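Transcription regulator (Haloarcula marismortui ATCC 43049, PDB 3CRJ) probably binds regulatory DNA through an N-terminal helix-turn-helix domain and acts as a TetR-family transcriptional repressor. Local coordinates at residues 32-40 with 51-62; 70-78 with 131-139. One frame throughout, in Å; residues are numbered along the deposited sequence.

Interaction 1: 32-40 with 51-62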
# COMPACT_ATOMS: atom_id res chain seq x y z
N TYR A 32 15.14 4.72 2.40
CA TYR A 32 15.62 3.44 2.91
C TYR A 32 16.89 2.96 2.19
O TYR A 32 17.89 2.72 2.83
CB TYR A 32 14.54 2.34 2.87
CG TYR A 32 15.13 1.00 3.22
CD1 TYR A 32 15.44 0.67 4.54
CD2 TYR A 32 15.42 0.07 2.22
CE1 TYR A 32 16.03 -0.55 4.85
CE2 TYR A 32 16.01 -1.14 2.53
CZ TYR A 32 16.31 -1.45 3.85
OH TYR A 32 16.89 -2.65 4.16
N ALA A 33 16.84 2.83 0.87
CA ALA A 33 17.94 2.19 0.14
C ALA A 33 19.34 2.78 0.43
O ALA A 33 20.34 2.06 0.48
CB ALA A 33 17.65 2.23 -1.35
N ASP A 34 19.41 4.08 0.63
CA ASP A 34 20.68 4.73 0.70
C ASP A 34 21.02 5.07 2.13
O ASP A 34 21.96 5.82 2.37
CB ASP A 34 20.67 6.00 -0.15
CG ASP A 34 20.87 5.70 -1.62
OD1 ASP A 34 21.60 4.74 -1.92
OD2 ASP A 34 20.30 6.41 -2.47
N LEU A 35 20.26 4.53 3.07
CA LEU A 35 20.56 4.74 4.47
C LEU A 35 21.76 3.90 4.78
O LEU A 35 21.91 2.78 4.27
CB LEU A 35 19.42 4.25 5.34
CG LEU A 35 18.99 5.09 6.54
CD1 LEU A 35 18.83 4.14 7.68
CD2 LEU A 35 19.97 6.18 6.92
N THR A 36 22.63 4.44 5.62
CA THR A 36 23.79 3.71 6.13
C THR A 36 23.99 4.12 7.59
O THR A 36 23.84 5.29 7.93
CB THR A 36 25.10 4.03 5.34
OG1 THR A 36 25.51 5.38 5.58
CG2 THR A 36 24.92 3.82 3.85
N ILE A 37 24.32 3.16 8.44
CA ILE A 37 24.83 3.48 9.77
C ILE A 37 25.65 4.79 9.71
O ILE A 37 25.43 5.73 10.49
CB ILE A 37 25.71 2.33 10.30
CG1 ILE A 37 24.95 0.99 10.26
CG2 ILE A 37 26.27 2.65 11.68
CD1 ILE A 37 23.94 0.79 11.38
N GLN A 38 26.57 4.87 8.74
CA GLN A 38 27.39 6.04 8.64
C GLN A 38 26.55 7.31 8.62
O GLN A 38 26.85 8.28 9.33
CB GLN A 38 28.28 5.98 7.42
CG GLN A 38 29.22 7.16 7.34
CD GLN A 38 29.77 7.58 8.72
OE1 GLN A 38 29.41 8.65 9.24
NE2 GLN A 38 30.63 6.73 9.32
N ARG A 39 25.51 7.31 7.79
CA ARG A 39 24.72 8.53 7.60
C ARG A 39 23.89 8.81 8.84
O ARG A 39 23.79 9.95 9.30
CB ARG A 39 23.89 8.45 6.33
CG ARG A 39 24.68 8.88 5.11
CD ARG A 39 24.09 8.31 3.86
NE ARG A 39 24.99 8.46 2.72
CZ ARG A 39 24.58 8.55 1.45
NH1 ARG A 39 23.29 8.51 1.15
NH2 ARG A 39 25.45 8.69 0.48
N ILE A 40 23.33 7.74 9.41
CA ILE A 40 22.78 7.79 10.75
C ILE A 40 23.78 8.43 11.71
O ILE A 40 23.47 9.42 12.37
CB ILE A 40 22.42 6.39 11.22
CG1 ILE A 40 21.40 5.78 10.26
CG2 ILE A 40 21.95 6.43 12.67
CD1 ILE A 40 20.97 4.38 10.62
N VAL A 51 27.03 4.30 17.33
CA VAL A 51 25.81 3.60 16.96
C VAL A 51 25.97 2.07 16.95
O VAL A 51 25.08 1.36 17.43
CB VAL A 51 25.06 4.20 15.70
CG1 VAL A 51 25.79 5.39 15.11
CG2 VAL A 51 24.68 3.14 14.64
N HIS A 52 27.11 1.56 16.47
CA HIS A 52 27.34 0.10 16.51
C HIS A 52 27.42 -0.48 17.92
O HIS A 52 27.36 -1.70 18.11
CB HIS A 52 28.55 -0.32 15.70
CG HIS A 52 28.26 -0.48 14.24
ND1 HIS A 52 29.11 -0.02 13.26
CD2 HIS A 52 27.21 -1.03 13.61
CE1 HIS A 52 28.59 -0.28 12.07
NE2 HIS A 52 27.43 -0.89 12.26
N TYR A 53 27.54 0.41 18.90
CA TYR A 53 27.46 0.04 20.30
C TYR A 53 26.08 -0.54 20.63
O TYR A 53 25.97 -1.46 21.43
CB TYR A 53 27.80 1.24 21.20
CG TYR A 53 27.80 0.95 22.68
CD1 TYR A 53 26.64 1.12 23.44
CD2 TYR A 53 28.95 0.52 23.34
CE1 TYR A 53 26.63 0.86 24.81
CE2 TYR A 53 28.94 0.26 24.71
CZ TYR A 53 27.77 0.43 25.43
OH TYR A 53 27.75 0.17 26.78
N TYR A 54 25.04 -0.01 20.00
CA TYR A 54 23.67 -0.43 20.28
C TYR A 54 23.08 -1.34 19.22
O TYR A 54 22.28 -2.21 19.53
CB TYR A 54 22.78 0.79 20.49
CG TYR A 54 23.21 1.63 21.66
CD1 TYR A 54 22.89 1.26 22.96
CD2 TYR A 54 23.97 2.78 21.47
CE1 TYR A 54 23.29 2.02 24.04
CE2 TYR A 54 24.38 3.55 22.54
CZ TYR A 54 24.03 3.16 23.83
OH TYR A 54 24.45 3.91 24.91
N TYR A 55 23.47 -1.11 17.97
CA TYR A 55 22.96 -1.89 16.85
C TYR A 55 24.09 -2.36 15.94
O TYR A 55 25.04 -1.61 15.67
CB TYR A 55 21.94 -1.07 16.07
CG TYR A 55 20.95 -0.38 16.97
CD1 TYR A 55 19.92 -1.09 17.59
CD2 TYR A 55 21.04 0.99 17.20
CE1 TYR A 55 19.02 -0.46 18.42
CE2 TYR A 55 20.14 1.63 18.03
CZ TYR A 55 19.14 0.90 18.64
OH TYR A 55 18.25 1.53 19.46
N ASP A 56 23.99 -3.60 15.47
CA ASP A 56 25.06 -4.21 14.69
C ASP A 56 24.83 -4.02 13.20
O ASP A 56 25.76 -4.07 12.40
CB ASP A 56 25.15 -5.69 15.04
CG ASP A 56 24.45 -6.00 16.36
OD1 ASP A 56 25.06 -6.70 17.22
OD2 ASP A 56 23.30 -5.51 16.54
N THR A 57 23.57 -3.77 12.84
CA THR A 57 23.17 -3.70 11.46
C THR A 57 22.22 -2.55 11.25
O THR A 57 21.51 -2.15 12.18
CB THR A 57 22.44 -4.97 11.09
OG1 THR A 57 23.29 -6.07 11.38
CG2 THR A 57 22.07 -5.00 9.61
N LYS A 58 22.25 -2.01 10.03
CA LYS A 58 21.16 -1.20 9.49
C LYS A 58 19.82 -1.84 9.84
O LYS A 58 18.95 -1.17 10.39
CB LYS A 58 21.32 -1.07 7.96
CG LYS A 58 20.37 -0.10 7.26
CD LYS A 58 20.74 0.01 5.81
CE LYS A 58 19.55 0.41 4.94
NZ LYS A 58 19.68 -0.09 3.52
N ASP A 59 19.67 -3.13 9.55
CA ASP A 59 18.42 -3.85 9.79
C ASP A 59 18.01 -3.97 11.26
O ASP A 59 16.83 -3.81 11.58
CB ASP A 59 18.44 -5.24 9.14
CG ASP A 59 18.22 -5.19 7.64
OD1 ASP A 59 18.20 -6.28 7.02
OD2 ASP A 59 18.06 -4.06 7.08
N ASP A 60 18.96 -4.25 12.15
CA ASP A 60 18.64 -4.26 13.56
C ASP A 60 18.12 -2.89 13.97
O ASP A 60 17.13 -2.76 14.68
CB ASP A 60 19.88 -4.56 14.39
CG ASP A 60 20.37 -5.98 14.22
OD1 ASP A 60 20.16 -6.56 13.13
OD2 ASP A 60 20.99 -6.51 15.19
N LEU A 61 18.81 -1.87 13.47
CA LEU A 61 18.55 -0.49 13.84
C LEU A 61 17.16 -0.07 13.40
O LEU A 61 16.45 0.59 14.15
CB LEU A 61 19.62 0.41 13.23
CG LEU A 61 19.66 1.83 13.77
CD1 LEU A 61 21.06 2.34 13.70
CD2 LEU A 61 18.70 2.74 13.00
N LEU A 62 16.76 -0.48 12.20
CA LEU A 62 15.46 -0.11 11.68
C LEU A 62 14.32 -0.94 12.27
O LEU A 62 13.17 -0.50 12.28
CB LEU A 62 15.47 -0.18 10.16
CG LEU A 62 16.32 0.87 9.44
CD1 LEU A 62 16.34 0.58 7.95
CD2 LEU A 62 15.82 2.31 9.71
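Lys58 meets Tyr32 with its charged end. With CG anti to the backbone N (chi1 -172°) and the chain extended beyond it, lysine is long enough to bring NZ over one face of the Tyr32 ring, 4.0 Å from the centroid and 23° off the normal, a cation-pi contact. NZ also gives a weak hydrogen bond to Tyr32 O at 3.4 Å, while the aliphatic CD lies against Leu35 O. A leucine in place of Tyr32 would probably leave Lys58 NZ without its aromatic face and Lys120, which hydrogen-bonds Tyr32 OH and salt-bridges Asp59, without one of its partners.

The apolar packing centres on Ile37, a knob among Val51, His52, Lys58 and Leu61. Its branched chain serves two sides at once: CG2 meets Val51 CG2 and lies over one face of the His52 imidazole, a CH-pi contact 3.9 Å from the centroid, while CD1 reaches Leu61 CD1 at 4.0 Å. Ile40 and Leu61 meet tip to tip, and Leu62 CD1 lies at the edge of the Tyr32 ring.

Thr36 N-caps helix 37-44, its OG1 accepting from Arg39 N at 2.9 Å. That helix and helix 48-52 belong to the predicted helix-turn-helix, and both pack here against the start of helix 58-78; helix 12-30 touches Leu61, and Phe123 of helix 121-148 touches Tyr32 and Leu62.

Interaction 2: 70-78 with 131-139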
# COMPACT_ATOMS: atom_id res chain seq x y z
N LEU A 70 6.01 2.94 16.60
CA LEU A 70 4.81 2.39 17.20
C LEU A 70 4.57 2.99 18.59
O LEU A 70 3.44 3.30 18.94
CB LEU A 70 4.84 0.85 17.24
CG LEU A 70 3.60 0.12 17.76
CD1 LEU A 70 2.40 0.49 16.90
CD2 LEU A 70 3.78 -1.40 17.84
N GLU A 71 5.64 3.17 19.37
CA GLU A 71 5.52 3.72 20.74
C GLU A 71 5.04 5.17 20.69
O GLU A 71 4.18 5.58 21.48
CB GLU A 71 6.86 3.68 21.49
CG GLU A 71 7.37 2.32 21.88
CD GLU A 71 8.74 2.40 22.55
OE1 GLU A 71 9.76 2.08 21.89
OE2 GLU A 71 8.82 2.82 23.74
N ARG A 72 5.63 5.93 19.78
CA ARG A 72 5.22 7.31 19.51
C ARG A 72 3.71 7.33 19.20
O ARG A 72 2.97 8.17 19.70
CB ARG A 72 6.03 7.88 18.34
CG ARG A 72 7.17 8.85 18.66
CD ARG A 72 7.02 10.04 17.68
NE ARG A 72 8.25 10.75 17.31
CZ ARG A 72 8.42 11.38 16.14
NH1 ARG A 72 7.43 11.36 15.24
NH2 ARG A 72 9.56 12.00 15.85
N PHE A 73 3.27 6.38 18.37
CA PHE A 73 1.86 6.31 18.00
C PHE A 73 1.01 5.93 19.21
O PHE A 73 -0.00 6.58 19.50
CB PHE A 73 1.65 5.34 16.85
CG PHE A 73 0.21 5.16 16.49
CD1 PHE A 73 -0.47 6.13 15.77
CD2 PHE A 73 -0.48 4.02 16.86
CE1 PHE A 73 -1.80 5.97 15.43
CE2 PHE A 73 -1.82 3.85 16.52
CZ PHE A 73 -2.48 4.83 15.81
N VAL A 74 1.44 4.88 19.92
CA VAL A 74 0.79 4.41 21.14
C VAL A 74 0.62 5.54 22.17
O VAL A 74 -0.46 5.72 22.73
CB VAL A 74 1.54 3.18 21.73
CG1 VAL A 74 1.25 2.97 23.23
CG2 VAL A 74 1.21 1.92 20.93
N ASP A 75 1.69 6.32 22.37
CA ASP A 75 1.66 7.49 23.24
C ASP A 75 0.52 8.43 22.92
O ASP A 75 -0.27 8.77 23.80
CB ASP A 75 2.98 8.27 23.13
CG ASP A 75 4.03 7.78 24.10
OD1 ASP A 75 3.74 6.86 24.90
OD2 ASP A 75 5.16 8.33 24.05
N SER A 76 0.44 8.85 21.66
CA SER A 76 -0.52 9.86 21.23
C SER A 76 -1.96 9.40 21.42
O SER A 76 -2.83 10.21 21.74
CB SER A 76 -0.28 10.26 19.78
OG SER A 76 -0.48 9.14 18.92
N ILE A 77 -2.20 8.10 21.22
CA ILE A 77 -3.50 7.47 21.51
C ILE A 77 -3.85 7.45 23.00
O ILE A 77 -4.99 7.73 23.37
CB ILE A 77 -3.60 6.04 20.92
CG1 ILE A 77 -3.38 6.05 19.40
CG2 ILE A 77 -4.95 5.39 21.28
CD1 ILE A 77 -4.37 6.93 18.57
N HIS A 78 -2.87 7.15 23.86
CA HIS A 78 -3.08 7.26 25.31
C HIS A 78 -3.51 8.68 25.67
O HIS A 78 -4.05 8.90 26.74
CB HIS A 78 -1.82 6.89 26.11
CG HIS A 78 -1.45 5.44 26.05
ND1 HIS A 78 -2.33 4.45 25.64
CD2 HIS A 78 -0.30 4.80 26.39
CE1 HIS A 78 -1.73 3.27 25.70
NE2 HIS A 78 -0.50 3.46 26.16
N ASP A 131 -0.02 -3.18 12.76
CA ASP A 131 -1.34 -3.51 12.30
C ASP A 131 -2.22 -4.06 13.43
O ASP A 131 -3.32 -3.55 13.60
CB ASP A 131 -1.26 -4.48 11.14
CG ASP A 131 -2.58 -4.69 10.46
OD1 ASP A 131 -3.20 -3.72 9.96
OD2 ASP A 131 -2.99 -5.85 10.40
N GLU A 132 -1.75 -5.06 14.20
CA GLU A 132 -2.55 -5.62 15.32
C GLU A 132 -2.99 -4.57 16.34
O GLU A 132 -4.11 -4.63 16.86
CB GLU A 132 -1.84 -6.75 16.09
CG GLU A 132 -1.49 -8.01 15.32
CD GLU A 132 -2.68 -8.88 14.90
OE1 GLU A 132 -3.81 -8.35 14.67
OE2 GLU A 132 -2.47 -10.11 14.75
N TYR A 133 -2.09 -3.63 16.62
CA TYR A 133 -2.36 -2.62 17.62
C TYR A 133 -3.51 -1.74 17.17
O TYR A 133 -4.42 -1.42 17.96
CB TYR A 133 -1.13 -1.75 17.89
CG TYR A 133 -1.41 -0.73 18.95
CD1 TYR A 133 -1.37 -1.08 20.31
CD2 TYR A 133 -1.76 0.59 18.61
CE1 TYR A 133 -1.65 -0.15 21.30
CE2 TYR A 133 -2.06 1.53 19.61
CZ TYR A 133 -2.00 1.15 20.95
OH TYR A 133 -2.24 2.08 21.95
N VAL A 134 -3.47 -1.36 15.89
CA VAL A 134 -4.49 -0.52 15.31
C VAL A 134 -5.79 -1.28 15.29
O VAL A 134 -6.79 -0.79 15.79
CB VAL A 134 -4.08 -0.01 13.90
CG1 VAL A 134 -5.25 0.68 13.20
CG2 VAL A 134 -2.86 0.94 14.01
N ARG A 135 -5.76 -2.49 14.75
CA ARG A 135 -6.89 -3.41 14.80
C ARG A 135 -7.52 -3.52 16.22
O ARG A 135 -8.73 -3.32 16.38
CB ARG A 135 -6.40 -4.77 14.30
CG ARG A 135 -7.47 -5.80 14.03
CD ARG A 135 -6.82 -7.18 13.84
NE ARG A 135 -7.66 -8.27 14.38
CZ ARG A 135 -7.30 -9.13 15.33
NH1 ARG A 135 -6.09 -9.09 15.89
NH2 ARG A 135 -8.17 -10.05 15.73
N TYR A 136 -6.70 -3.80 17.24
CA TYR A 136 -7.20 -3.84 18.60
C TYR A 136 -7.90 -2.54 18.99
O TYR A 136 -9.02 -2.57 19.47
CB TYR A 136 -6.10 -4.19 19.61
CG TYR A 136 -6.56 -4.20 21.08
CD1 TYR A 136 -6.84 -5.39 21.75
CD2 TYR A 136 -6.72 -3.00 21.79
CE1 TYR A 136 -7.25 -5.38 23.10
CE2 TYR A 136 -7.13 -2.97 23.12
CZ TYR A 136 -7.40 -4.16 23.78
OH TYR A 136 -7.81 -4.10 25.12
N MSE A 137 -7.28 -1.39 18.77
CA MSE A 137 -7.91 -0.15 19.22
C MSE A 137 -9.14 0.24 18.40
O MSE A 137 -10.04 0.89 18.92
CB MSE A 137 -6.91 0.99 19.24
CG MSE A 137 -6.46 1.35 17.87
SE MSE A 137 -5.45 2.97 17.86
CE MSE A 137 -6.28 3.67 16.27
N LEU A 138 -9.19 -0.17 17.14
CA LEU A 138 -10.36 0.11 16.31
C LEU A 138 -11.54 -0.82 16.60
O LEU A 138 -12.65 -0.35 16.84
CB LEU A 138 -9.97 0.01 14.84
CG LEU A 138 -9.32 1.27 14.27
CD1 LEU A 138 -8.96 1.02 12.81
CD2 LEU A 138 -10.22 2.46 14.42
N LYS A 139 -11.30 -2.13 16.60
CA LYS A 139 -12.30 -3.07 17.06
C LYS A 139 -12.87 -2.76 18.46
O LYS A 139 -14.08 -2.89 18.68
CB LYS A 139 -11.76 -4.47 17.04
CG LYS A 139 -12.85 -5.51 17.02
CD LYS A 139 -12.30 -6.81 16.51
CE LYS A 139 -11.32 -7.44 17.51
NZ LYS A 139 -11.98 -7.84 18.76
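Phe73, whose ring packs against Tyr133, has its backbone oxygen held twice: Phe73 O is gripped by two donors, Ser76 OG at 2.7 Å and the helical Ile77 N. The hydroxyl approaches tilted 21° from the carbonyl plane, and serine suits this place because its short side chain can fold back onto its own helix.

Across the interface the contact is apolar, and Tyr133 does most of the work. Its side chain leaves the backbone beside its own carbonyl carbon, which carries the ring out from helix 131-139 as a knob into the hole formed by Leu70, Phe73, Val74 and Ile77. Val74 CG2 sits over one face of the ring, 3.5 Å from the centroid and 20° off the normal, a CH-pi contact that a compact branched residue makes well. At the ring's edge, near its plane, comes Phe73 CE2, 3.9 Å from Tyr133 CE2. Leu70 CD1 adds a looser contact near Tyr133 CB. The hydroxyl end extends past Val74 to His78, where Tyr133 OH lies 4.0 Å from His78 CE1.

One turn further on, Met137, modelled as selenomethionine, approaches Phe73 from the opposite direction. Its SE lies 4.0 Å from Phe73 CE2, an oblique Met-aromatic contact, and also touches Ile77 CG1. A long, flexible chain fits between two helices whose local axes stay 11.5 Å apart and run nearly parallel, at 14°. Val134 CG2 packs against Phe73 as well.

This is near-parallel knobs-into-holes packing, laying the C-terminal end of helix 58-78 along the middle of helix 121-148, part of the probable C-terminal regulatory domain of the TetR fold. Helix 85-97 adjoins Ile77 and Met137 through Glu95, Leu92 and Leu96, while helix 156-176 covers Val134 with Leu164.

How the interactions relate
The two contacts follow one another along the chain, with interaction 1 complete before interaction 2 begins. Their centres lie 26 Å apart and their nearest atoms about 9 Å, so they do not touch, but helix 58-78 takes part in both. Its first turns pack against the predicted helix-turn-helix in interaction 1, and its last turns against helix 121-148 in interaction 2, close to the centre of the chain. This long helix thus bridges the predicted DNA-binding region and the C-terminal region. In TetR-family repressors the corresponding helix commonly relays movement between the ligand-binding and DNA-binding parts; the arrangement here is consistent with such coupling.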